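Local coordinates for protein alkaline phosphatase (Antarctic bacterium, PDB 2W5V) that probably hydrolyses phosphate monoesters as an alkaline phosphatase that works with bound zinc and magnesium ions, at residues Asn190-Thr200 and Asn208-Ala216; Ile123-Thr134 and Leu163-Phe174. The protein carries 1 engineered substitution. All coordinates share one frame; numbering follows the deposited sequence.

Interaction 1: residues Asn190-Thr200 and Asn208-Ala216; sequences NQFTINTTALT and NRKMGFLLA. Unlike the reference sequence in segment 190-200: Ala198 (reference Gly).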
loop_
_atom_site.group_PDB
_atom_site.type_symbol
_atom_site.label_atom_id
_atom_site.label_comp_id
_atom_site.label_asym_id
_atom_site.label_seq_id
_atom_site.Cartn_x
_atom_site.Cartn_y
_atom_site.Cartn_z
ATOM N N ASN B 190 -5.728 8.723 42.303
ATOM C CA ASN B 190 -4.975 9.608 41.409
ATOM C C ASN B 190 -5.896 10.440 40.518
ATOM O O ASN B 190 -5.513 10.831 39.417
ATOM C CB ASN B 190 -4.001 8.812 40.530
ATOM C CG ASN B 190 -2.689 8.510 41.231
ATOM O OD1 ASN B 190 -1.776 9.336 41.244
ATOM N ND2 ASN B 190 -2.583 7.316 41.806
ATOM N N GLN B 191 -7.116 10.679 40.989
ATOM C CA GLN B 191 -8.072 11.563 40.314
ATOM C C GLN B 191 -8.860 10.928 39.163
ATOM O O GLN B 191 -9.610 11.615 38.466
ATOM C CB GLN B 191 -7.389 12.846 39.838
ATOM C CG GLN B 191 -6.911 13.745 40.966
ATOM C CD GLN B 191 -6.342 15.056 40.457
ATOM O OE1 GLN B 191 -6.902 16.124 40.701
ATOM N NE2 GLN B 191 -5.230 14.978 39.734
ATOM N N PHE B 192 -8.707 9.622 38.968
ATOM C CA PHE B 192 -9.506 8.928 37.963
ATOM C C PHE B 192 -10.890 8.558 38.468
ATOM O O PHE B 192 -11.028 7.889 39.491
ATOM C CB PHE B 192 -8.796 7.667 37.475
ATOM C CG PHE B 192 -7.810 7.919 36.383
ATOM C CD1 PHE B 192 -6.466 8.077 36.673
ATOM C CD2 PHE B 192 -8.228 8.009 35.066
ATOM C CE1 PHE B 192 -5.554 8.309 35.661
ATOM C CE2 PHE B 192 -7.323 8.245 34.058
ATOM C CZ PHE B 192 -5.987 8.394 34.356
ATOM N N THR B 193 -11.917 9.003 37.751
ATOM C CA THR B 193 -13.242 8.438 37.918
ATOM C C THR B 193 -13.281 7.194 37.043
ATOM O O THR B 193 -12.941 7.258 35.866
ATOM C CB THR B 193 -14.342 9.426 37.492
ATOM O OG1 THR B 193 -14.327 10.562 38.373
ATOM C CG2 THR B 193 -15.710 8.762 37.561
ATOM N N ILE B 194 -13.670 6.060 37.617
ATOM C CA ILE B 194 -13.639 4.798 36.880
ATOM C C ILE B 194 -15.032 4.197 36.730
ATOM O O ILE B 194 -15.764 4.072 37.700
ATOM C CB ILE B 194 -12.739 3.758 37.579
ATOM C CG1 ILE B 194 -11.305 4.274 37.705
ATOM C CG2 ILE B 194 -12.787 2.419 36.847
ATOM C CD1 ILE B 194 -10.616 4.508 36.382
ATOM N N ASN B 195 -15.381 3.819 35.509
ATOM C CA ASN B 195 -16.623 3.112 35.249
ATOM C C ASN B 195 -16.292 1.732 34.696
ATOM O O ASN B 195 -15.510 1.603 33.749
ATOM C CB ASN B 195 -17.491 3.912 34.269
ATOM C CG ASN B 195 -18.836 3.262 34.003
ATOM O OD1 ASN B 195 -18.928 2.051 33.807
ATOM N ND2 ASN B 195 -19.892 4.074 33.979
ATOM N N THR B 196 -16.868 0.698 35.297
ATOM C CA THR B 196 -16.614 -0.658 34.839
ATOM C C THR B 196 -17.893 -1.321 34.370
ATOM O O THR B 196 -17.937 -2.537 34.208
ATOM C CB THR B 196 -15.992 -1.527 35.942
ATOM O OG1 THR B 196 -16.939 -1.697 37.009
ATOM C CG2 THR B 196 -14.737 -0.877 36.481
ATOM N N THR B 197 -18.930 -0.516 34.153
ATOM C CA THR B 197 -20.235 -1.030 33.759
ATOM C C THR B 197 -20.493 -0.870 32.265
ATOM O O THR B 197 -20.711 -1.852 31.558
ATOM C CB THR B 197 -21.358 -0.332 34.532
ATOM O OG1 THR B 197 -21.159 -0.526 35.937
ATOM C CG2 THR B 197 -22.701 -0.903 34.133
ATOM N N ALA B 198 -20.474 0.369 31.785
ATOM C CA ALA B 198 -20.714 0.638 30.369
ATOM C C ALA B 198 -20.202 2.022 29.988
ATOM O O ALA B 198 -19.968 2.863 30.860
ATOM C CB ALA B 198 -22.203 0.519 30.051
ATOM N N LEU B 199 -20.014 2.259 28.692
ATOM C CA LEU B 199 -19.724 3.608 28.228
ATOM C C LEU B 199 -20.961 4.446 28.478
ATOM O O LEU B 199 -22.078 3.975 28.301
ATOM C CB LEU B 199 -19.418 3.639 26.732
ATOM C CG LEU B 199 -18.017 3.383 26.206
ATOM C CD1 LEU B 199 -18.038 3.581 24.686
ATOM C CD2 LEU B 199 -16.985 4.283 26.865
ATOM N N THR B 200 -20.758 5.687 28.894
ATOM C CA THR B 200 -21.859 6.600 29.143
ATOM C C THR B 200 -21.804 7.713 28.107
ATOM O O THR B 200 -20.997 7.658 27.174
ATOM C CB THR B 200 -21.736 7.212 30.539
ATOM O OG1 THR B 200 -20.477 7.885 30.641
ATOM C CG2 THR B 200 -21.791 6.122 31.596
ATOM N N ASN B 208 -15.913 15.369 35.616
ATOM C CA ASN B 208 -14.802 14.598 36.163
ATOM C C ASN B 208 -13.466 15.154 35.673
ATOM O O ASN B 208 -13.369 15.635 34.548
ATOM C CB ASN B 208 -14.921 13.128 35.770
ATOM C CG ASN B 208 -16.155 12.464 36.344
ATOM O OD1 ASN B 208 -16.690 11.523 35.760
ATOM N ND2 ASN B 208 -16.607 12.942 37.493
ATOM N N ARG B 209 -12.435 15.078 36.512
ATOM C CA ARG B 209 -11.103 15.522 36.110
ATOM C C ARG B 209 -10.471 14.545 35.107
ATOM O O ARG B 209 -9.892 14.957 34.099
ATOM C CB ARG B 209 -10.206 15.703 37.336
ATOM C CG ARG B 209 -8.767 16.069 37.015
ATOM C CD ARG B 209 -8.664 17.271 36.073
ATOM N NE ARG B 209 -7.271 17.598 35.755
ATOM C CZ ARG B 209 -6.601 17.129 34.702
ATOM N NH1 ARG B 209 -7.190 16.306 33.834
ATOM N NH2 ARG B 209 -5.334 17.491 34.512
ATOM N N LYS B 210 -10.576 13.251 35.391
ATOM C CA LYS B 210 -10.118 12.229 34.456
ATOM C C LYS B 210 -11.132 11.105 34.439
ATOM O O LYS B 210 -11.872 10.924 35.398
ATOM C CB LYS B 210 -8.774 11.652 34.882
ATOM C CG LYS B 210 -7.650 12.648 35.069
ATOM C CD LYS B 210 -6.396 11.870 35.452
ATOM C CE LYS B 210 -5.382 12.706 36.195
ATOM N NZ LYS B 210 -4.434 11.810 36.911
ATOM N N MET B 211 -11.142 10.322 33.368
ATOM C CA MET B 211 -12.146 9.279 33.233
ATOM C C MET B 211 -11.548 8.002 32.674
ATOM O O MET B 211 -10.818 8.031 31.684
ATOM C CB MET B 211 -13.283 9.768 32.334
ATOM C CG MET B 211 -14.482 8.845 32.330
ATOM S SD MET B 211 -15.269 8.841 33.942
ATOM C CE MET B 211 -16.110 7.260 33.918
ATOM N N GLY B 212 -11.861 6.878 33.306
ATOM C CA GLY B 212 -11.377 5.588 32.842
ATOM C C GLY B 212 -12.505 4.577 32.718
ATOM O O GLY B 212 -13.317 4.421 33.633
ATOM N N PHE B 213 -12.566 3.893 31.577
ATOM C CA PHE B 213 -13.559 2.844 31.360
ATOM C C PHE B 213 -12.866 1.490 31.222
ATOM O O PHE B 213 -12.080 1.278 30.288
ATOM C CB PHE B 213 -14.369 3.117 30.089
ATOM C CG PHE B 213 -15.296 4.301 30.186
ATOM C CD1 PHE B 213 -16.599 4.145 30.642
ATOM C CD2 PHE B 213 -14.876 5.561 29.781
ATOM C CE1 PHE B 213 -17.467 5.233 30.713
ATOM C CE2 PHE B 213 -15.733 6.654 29.852
ATOM C CZ PHE B 213 -17.031 6.490 30.317
ATOM N N LEU B 214 -13.154 0.584 32.153
ATOM C CA LEU B 214 -12.628 -0.782 32.111
ATOM C C LEU B 214 -13.798 -1.745 31.940
ATOM O O LEU B 214 -14.377 -2.202 32.922
ATOM C CB LEU B 214 -11.835 -1.095 33.395
ATOM C CG LEU B 214 -10.501 -0.350 33.542
ATOM C CD1 LEU B 214 -9.953 -0.454 34.966
ATOM C CD2 LEU B 214 -9.473 -0.859 32.521
ATOM N N LEU B 215 -14.131 -2.053 30.684
ATOM C CA LEU B 215 -15.426 -2.651 30.354
ATOM C C LEU B 215 -15.403 -4.153 30.069
ATOM O O LEU B 215 -16.376 -4.712 29.561
ATOM C CB LEU B 215 -16.055 -1.898 29.177
ATOM C CG LEU B 215 -16.227 -0.397 29.409
ATOM C CD1 LEU B 215 -16.852 0.268 28.197
ATOM C CD2 LEU B 215 -17.064 -0.149 30.677
ATOM N N ALA B 216 -14.297 -4.801 30.405
ATOM C CA ALA B 216 -14.166 -6.241 30.229
ATOM C C ALA B 216 -13.038 -6.721 31.120
ATOM O O ALA B 216 -12.151 -5.947 31.458
ATOM C CB ALA B 216 -13.871 -6.581 28.771
HETATM O O HOH W 1 -12.133 12.390 38.147
HETATM O O HOH W 2 -15.864 -4.302 33.310
#

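Interaction 2: residues Ile123-Thr134 and Leu163-Phe174; sequences IKTGVVATSSIT and LDFFAGGGLNYF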
loop_
_atom_site.group_PDB
_atom_site.type_symbol
_atom_site.label_atom_id
_atom_site.label_comp_id
_atom_site.label_asym_id
_atom_site.label_seq_id
_atom_site.Cartn_x
_atom_site.Cartn_y
_atom_site.Cartn_z
ATOM N N ILE B 123 -1.567 19.707 26.893
ATOM C CA ILE B 123 -2.479 18.977 26.008
ATOM C C ILE B 123 -3.166 17.839 26.772
ATOM O O ILE B 123 -2.499 17.050 27.447
ATOM C CB ILE B 123 -1.708 18.364 24.822
ATOM C CG1 ILE B 123 -0.791 19.403 24.164
ATOM C CG2 ILE B 123 -2.664 17.748 23.802
ATOM C CD1 ILE B 123 -1.529 20.554 23.526
ATOM N N LYS B 124 -4.491 17.746 26.673
ATOM C CA LYS B 124 -5.226 16.618 27.262
ATOM C C LYS B 124 -5.040 15.332 26.424
ATOM O O LYS B 124 -5.032 15.382 25.195
ATOM C CB LYS B 124 -6.713 16.966 27.390
ATOM C CG LYS B 124 -7.031 18.010 28.465
ATOM C CD LYS B 124 -7.017 17.385 29.857
ATOM C CE LYS B 124 -7.347 18.402 30.939
ATOM N NZ LYS B 124 -6.323 19.478 31.009
ATOM N N THR B 125 -4.894 14.184 27.081
ATOM C CA THR B 125 -4.524 12.957 26.371
ATOM C C THR B 125 -5.473 11.791 26.640
ATOM O O THR B 125 -6.015 11.652 27.737
ATOM C CB THR B 125 -3.093 12.516 26.739
ATOM O OG1 THR B 125 -2.996 12.341 28.160
ATOM C CG2 THR B 125 -2.078 13.560 26.295
ATOM N N GLY B 126 -5.675 10.948 25.636
ATOM C CA GLY B 126 -6.536 9.796 25.802
ATOM C C GLY B 126 -6.106 8.585 24.993
ATOM O O GLY B 126 -5.467 8.707 23.944
ATOM N N VAL B 127 -6.480 7.406 25.480
ATOM C CA VAL B 127 -6.146 6.154 24.822
ATOM C C VAL B 127 -7.345 5.205 24.835
ATOM O O VAL B 127 -7.917 4.923 25.895
ATOM C CB VAL B 127 -4.946 5.494 25.505
ATOM C CG1 VAL B 127 -4.750 4.090 24.993
ATOM C CG2 VAL B 127 -3.694 6.331 25.277
ATOM N N VAL B 128 -7.728 4.726 23.657
ATOM C CA VAL B 128 -8.851 3.803 23.516
ATOM C C VAL B 128 -8.374 2.539 22.807
ATOM O O VAL B 128 -7.532 2.622 21.902
ATOM C CB VAL B 128 -10.005 4.455 22.714
ATOM C CG1 VAL B 128 -11.081 3.434 22.386
ATOM C CG2 VAL B 128 -10.587 5.627 23.489
ATOM N N ALA B 129 -8.893 1.377 23.212
ATOM C CA ALA B 129 -8.478 0.104 22.621
ATOM C C ALA B 129 -9.556 -0.970 22.759
ATOM O O ALA B 129 -10.340 -0.928 23.699
ATOM C CB ALA B 129 -7.197 -0.374 23.272
ATOM N N THR B 130 -9.579 -1.941 21.843
ATOM C CA THR B 130 -10.526 -3.055 21.949
ATOM C C THR B 130 -9.889 -4.275 22.609
ATOM O O THR B 130 -10.565 -5.259 22.906
ATOM C CB THR B 130 -11.148 -3.456 20.592
ATOM O OG1 THR B 130 -10.110 -3.837 19.681
ATOM C CG2 THR B 130 -11.935 -2.299 20.004
ATOM N N SER B 131 -8.584 -4.206 22.832
ATOM C CA SER B 131 -7.901 -5.204 23.645
ATOM C C SER B 131 -7.965 -4.761 25.102
ATOM O O SER B 131 -8.652 -3.797 25.445
ATOM C CB SER B 131 -6.430 -5.311 23.227
ATOM O OG SER B 131 -5.789 -4.042 23.320
ATOM N N SER B 132 -7.241 -5.461 25.963
ATOM C CA SER B 132 -7.007 -4.940 27.300
ATOM C C SER B 132 -6.299 -3.598 27.161
ATOM O O SER B 132 -5.519 -3.386 26.224
ATOM C CB SER B 132 -6.146 -5.911 28.108
ATOM O OG SER B 132 -5.616 -5.280 29.261
ATOM N N ILE B 133 -6.538 -2.688 28.096
ATOM C CA ILE B 133 -5.838 -1.412 28.045
ATOM C C ILE B 133 -4.341 -1.593 28.332
ATOM O O ILE B 133 -3.539 -0.675 28.126
ATOM C CB ILE B 133 -6.466 -0.372 28.999
ATOM C CG1 ILE B 133 -6.096 1.046 28.551
ATOM C CG2 ILE B 133 -6.072 -0.638 30.442
ATOM C CD1 ILE B 133 -6.813 1.482 27.263
ATOM N N THR B 134 -3.969 -2.785 28.789
ATOM C CA THR B 134 -2.581 -3.058 29.166
ATOM C C THR B 134 -1.851 -3.773 28.040
ATOM O O THR B 134 -0.671 -4.120 28.182
ATOM C CB THR B 134 -2.491 -3.951 30.412
ATOM O OG1 THR B 134 -3.113 -5.216 30.137
ATOM C CG2 THR B 134 -3.179 -3.290 31.605
ATOM N N LEU B 163 -2.183 10.390 31.430
ATOM C CA LEU B 163 -3.452 10.194 30.729
ATOM C C LEU B 163 -4.625 10.848 31.446
ATOM O O LEU B 163 -4.736 10.773 32.673
ATOM C CB LEU B 163 -3.743 8.707 30.563
ATOM C CG LEU B 163 -3.059 8.003 29.403
ATOM C CD1 LEU B 163 -3.555 6.570 29.329
ATOM C CD2 LEU B 163 -3.345 8.756 28.113
ATOM N N ASP B 164 -5.506 11.471 30.673
ATOM C CA ASP B 164 -6.705 12.095 31.213
ATOM C C ASP B 164 -7.934 11.231 30.961
ATOM O O ASP B 164 -8.943 11.353 31.656
ATOM C CB ASP B 164 -6.908 13.459 30.562
ATOM C CG ASP B 164 -5.736 14.399 30.814
ATOM O OD1 ASP B 164 -5.562 14.866 31.968
ATOM O OD2 ASP B 164 -4.989 14.672 29.851
ATOM N N PHE B 165 -7.839 10.358 29.962
ATOM C CA PHE B 165 -8.969 9.527 29.550
ATOM C C PHE B 165 -8.481 8.177 29.027
ATOM O O PHE B 165 -7.477 8.109 28.323
ATOM C CB PHE B 165 -9.747 10.249 28.443
ATOM C CG PHE B 165 -10.975 9.512 27.961
ATOM C CD1 PHE B 165 -12.234 9.848 28.439
ATOM C CD2 PHE B 165 -10.871 8.507 27.011
ATOM C CE1 PHE B 165 -13.370 9.183 27.983
ATOM C CE2 PHE B 165 -12.003 7.834 26.551
ATOM C CZ PHE B 165 -13.251 8.173 27.036
ATOM N N PHE B 166 -9.193 7.102 29.348
ATOM C CA PHE B 166 -8.941 5.839 28.654
ATOM C C PHE B 166 -10.182 4.966 28.639
ATOM O O PHE B 166 -11.082 5.133 29.465
ATOM C CB PHE B 166 -7.732 5.088 29.244
ATOM C CG PHE B 166 -7.966 4.533 30.631
ATOM C CD1 PHE B 166 -8.580 3.300 30.807
ATOM C CD2 PHE B 166 -7.560 5.240 31.751
ATOM C CE1 PHE B 166 -8.794 2.785 32.082
ATOM C CE2 PHE B 166 -7.767 4.732 33.026
ATOM C CZ PHE B 166 -8.385 3.500 33.190
ATOM N N ALA B 167 -10.231 4.046 27.683
ATOM C CA ALA B 167 -11.332 3.098 27.584
ATOM C C ALA B 167 -10.842 1.825 26.920
ATOM O O ALA B 167 -10.236 1.866 25.845
ATOM C CB ALA B 167 -12.480 3.700 26.790
ATOM N N GLY B 168 -11.092 0.693 27.568
ATOM C CA GLY B 168 -10.701 -0.589 27.017
ATOM C C GLY B 168 -11.105 -1.732 27.918
ATOM O O GLY B 168 -11.916 -1.551 28.827
ATOM N N GLY B 169 -10.557 -2.916 27.658
ATOM C CA GLY B 169 -10.725 -4.038 28.566
ATOM C C GLY B 169 -9.592 -4.070 29.580
ATOM O O GLY B 169 -8.879 -3.076 29.754
ATOM N N GLY B 170 -9.432 -5.205 30.255
ATOM C CA GLY B 170 -8.307 -5.418 31.148
ATOM C C GLY B 170 -8.564 -5.200 32.628
ATOM O O GLY B 170 -7.626 -4.980 33.395
ATOM N N LEU B 171 -9.823 -5.274 33.048
ATOM C CA LEU B 171 -10.141 -5.104 34.465
ATOM C C LEU B 171 -9.334 -6.061 35.346
ATOM O O LEU B 171 -8.977 -5.736 36.478
ATOM C CB LEU B 171 -11.641 -5.289 34.713
ATOM C CG LEU B 171 -12.140 -4.993 36.131
ATOM C CD1 LEU B 171 -11.776 -3.573 36.552
ATOM C CD2 LEU B 171 -13.640 -5.206 36.214
ATOM N N ASN B 172 -9.051 -7.246 34.818
ATOM C CA ASN B 172 -8.276 -8.245 35.539
ATOM C C ASN B 172 -6.926 -7.725 36.032
ATOM O O ASN B 172 -6.492 -8.055 37.136
ATOM C CB ASN B 172 -8.056 -9.492 34.672
ATOM C CG ASN B 172 -9.246 -10.438 34.688
ATOM O OD1 ASN B 172 -10.179 -10.269 35.473
ATOM N ND2 ASN B 172 -9.212 -11.444 33.816
ATOM N N TYR B 173 -6.257 -6.921 35.213
ATOM C CA TYR B 173 -4.909 -6.447 35.549
ATOM C C TYR B 173 -4.907 -5.374 36.639
ATOM O O TYR B 173 -3.855 -5.019 37.184
ATOM C CB TYR B 173 -4.186 -5.990 34.277
ATOM C CG TYR B 173 -4.150 -7.109 33.264
ATOM C CD1 TYR B 173 -5.098 -7.190 32.249
ATOM C CD2 TYR B 173 -3.204 -8.124 33.362
ATOM C CE1 TYR B 173 -5.085 -8.239 31.342
ATOM C CE2 TYR B 173 -3.181 -9.171 32.458
ATOM C CZ TYR B 173 -4.123 -9.224 31.454
ATOM O OH TYR B 173 -4.101 -10.268 30.561
ATOM N N PHE B 174 -6.095 -4.889 36.975
ATOM C CA PHE B 174 -6.258 -3.898 38.034
ATOM C C PHE B 174 -6.869 -4.462 39.328
ATOM O O PHE B 174 -6.589 -3.964 40.421
ATOM C CB PHE B 174 -7.114 -2.732 37.531
ATOM C CG PHE B 174 -6.459 -1.922 36.453
ATOM C CD1 PHE B 174 -5.768 -0.763 36.761
ATOM C CD2 PHE B 174 -6.528 -2.323 35.129
ATOM C CE1 PHE B 174 -5.160 -0.013 35.765
ATOM C CE2 PHE B 174 -5.921 -1.579 34.129
ATOM C CZ PHE B 174 -5.240 -0.422 34.447
HETATM O O HOH W 3 -2.262 15.173 29.418
#

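Interaction 1: residues Asn190-Thr200 and Asn208-Ala216
Thr193 and Asn195 carry the backbone pairing of strand 192-195 with Lys210, Gly212 and Leu214 of strand 210-214. Thr193 N donates to Lys210 O and Thr193 O accepts from Gly212 N (2.8 Å); two residues on, Asn195 N donates to Gly212 O and Asn195 O accepts from Leu214 N. All four N-H...O angles exceed 150°, and the two short axes run parallel with a divergence of 26°.

Side-chain polar bonds secure both ends. Lys210 NZ reaches Asn190 O at 2.9 Å, arriving almost in line with the carbonyl bond. Where the strand ends, Asn195 OD1 accepts from Thr197 N at 2.6 Å, an Asx turn, and also from Ala198 N, which widens it to an Asx motif. One water links Gln191 O, Thr193 OG1 and Lys210 N, and another donates to both Thr196 O and Leu214 O.

Apolar contacts divide between the two faces. With CG anti to the carbonyl carbon (chi1 -56°) and the chain extended beyond it, Lys210 lays CD over a face of the Phe192 ring, 3.8 Å from its centroid. Ile194 CD1 lies 3.8 Å from Gly212 CA, where any beta carbon would collide with it; helix 183-188 packs against Phe192 and Ile194. On the other face, Leu199 CD2 sits above the centre of the Phe213 ring, 3.6 Å from the centroid, while Met211 CE lies over the opposite ring face and touches Asn195 CB at 3.6 Å. Helix 230-242 meets Leu199 and Phe213.

The contact pairs the two strands of a beta-alpha-beta unit whose connection holds helix 202-205. Its chemistry implies that backbone bonds set the register, whereas CH-pi contacts pack Lys210 on Phe192 and Leu199 on Phe213, rings on opposite sheet faces.

Interaction 2: residues Ile123-Thr134 and Leu163-Phe174
Asp164 OD2 accepts from Thr125 N at 2.8 Å through its anti lone pair, while Asp164 N donates to Thr125 O. The solvent side lies here, at a water 2.8 Å from Asp164 OD2 and at partly exposed Lys124, which passes its CD 3.4 Å from Asp164 CG without NZ reaching the carboxylate. Asp164 OD1 instead forms a salt bridge with Arg209; replacing the aspartate by alanine would probably cost that guanidinium its carboxylate and Thr125 N its acceptor.

Elsewhere the packing is buried and tight. Val127 CG2 meets Leu163 CD2 at 3.7 Å, and on the other face Val128 CG2 approaches the edge of the Phe165 ring. After a beta bulge, Ile133 N donates to Gly169 O; Ile133, with CG1 anti to the backbone N (chi1 -158°), directs CG1 to Phe166 CD1 and CG2 to the edge of the Phe174 ring, 3.8 Å from CE2. Thr134 OG1 lies over a Tyr173 ring face and also bonds to Glu151. A beta carbon on Gly170 would strike Ser132 OG.

Parallel central strands ending in loops beside a metal site typify the alkaline phosphatase fold: the side chain of Ser131 comes within about 5 Å of the bound magnesium ion.

Of the four segments, 123-134 comes first along the chain, which then passes through helices 136-139 and 151-158 before residues 163-174 return beside it, closing the 28-residue excursion of interaction 2. After helix 183-188, interaction 1 opens at residue 190 and closes a shorter loop of seven residues holding helix 202-205. The two are in series, neither nested nor crossed. They nevertheless adjoin in space, with centres 9 Å apart, because strand 210-214 pairs with strand 165-169: Phe213 N probably bonds to Phe166 O at 2.9 Å. Interaction 1 thus adds one of the two outermost strands within this chain to the sheet, whereas interaction 2 lies deeper, toward strand 249-255 and the magnesium site.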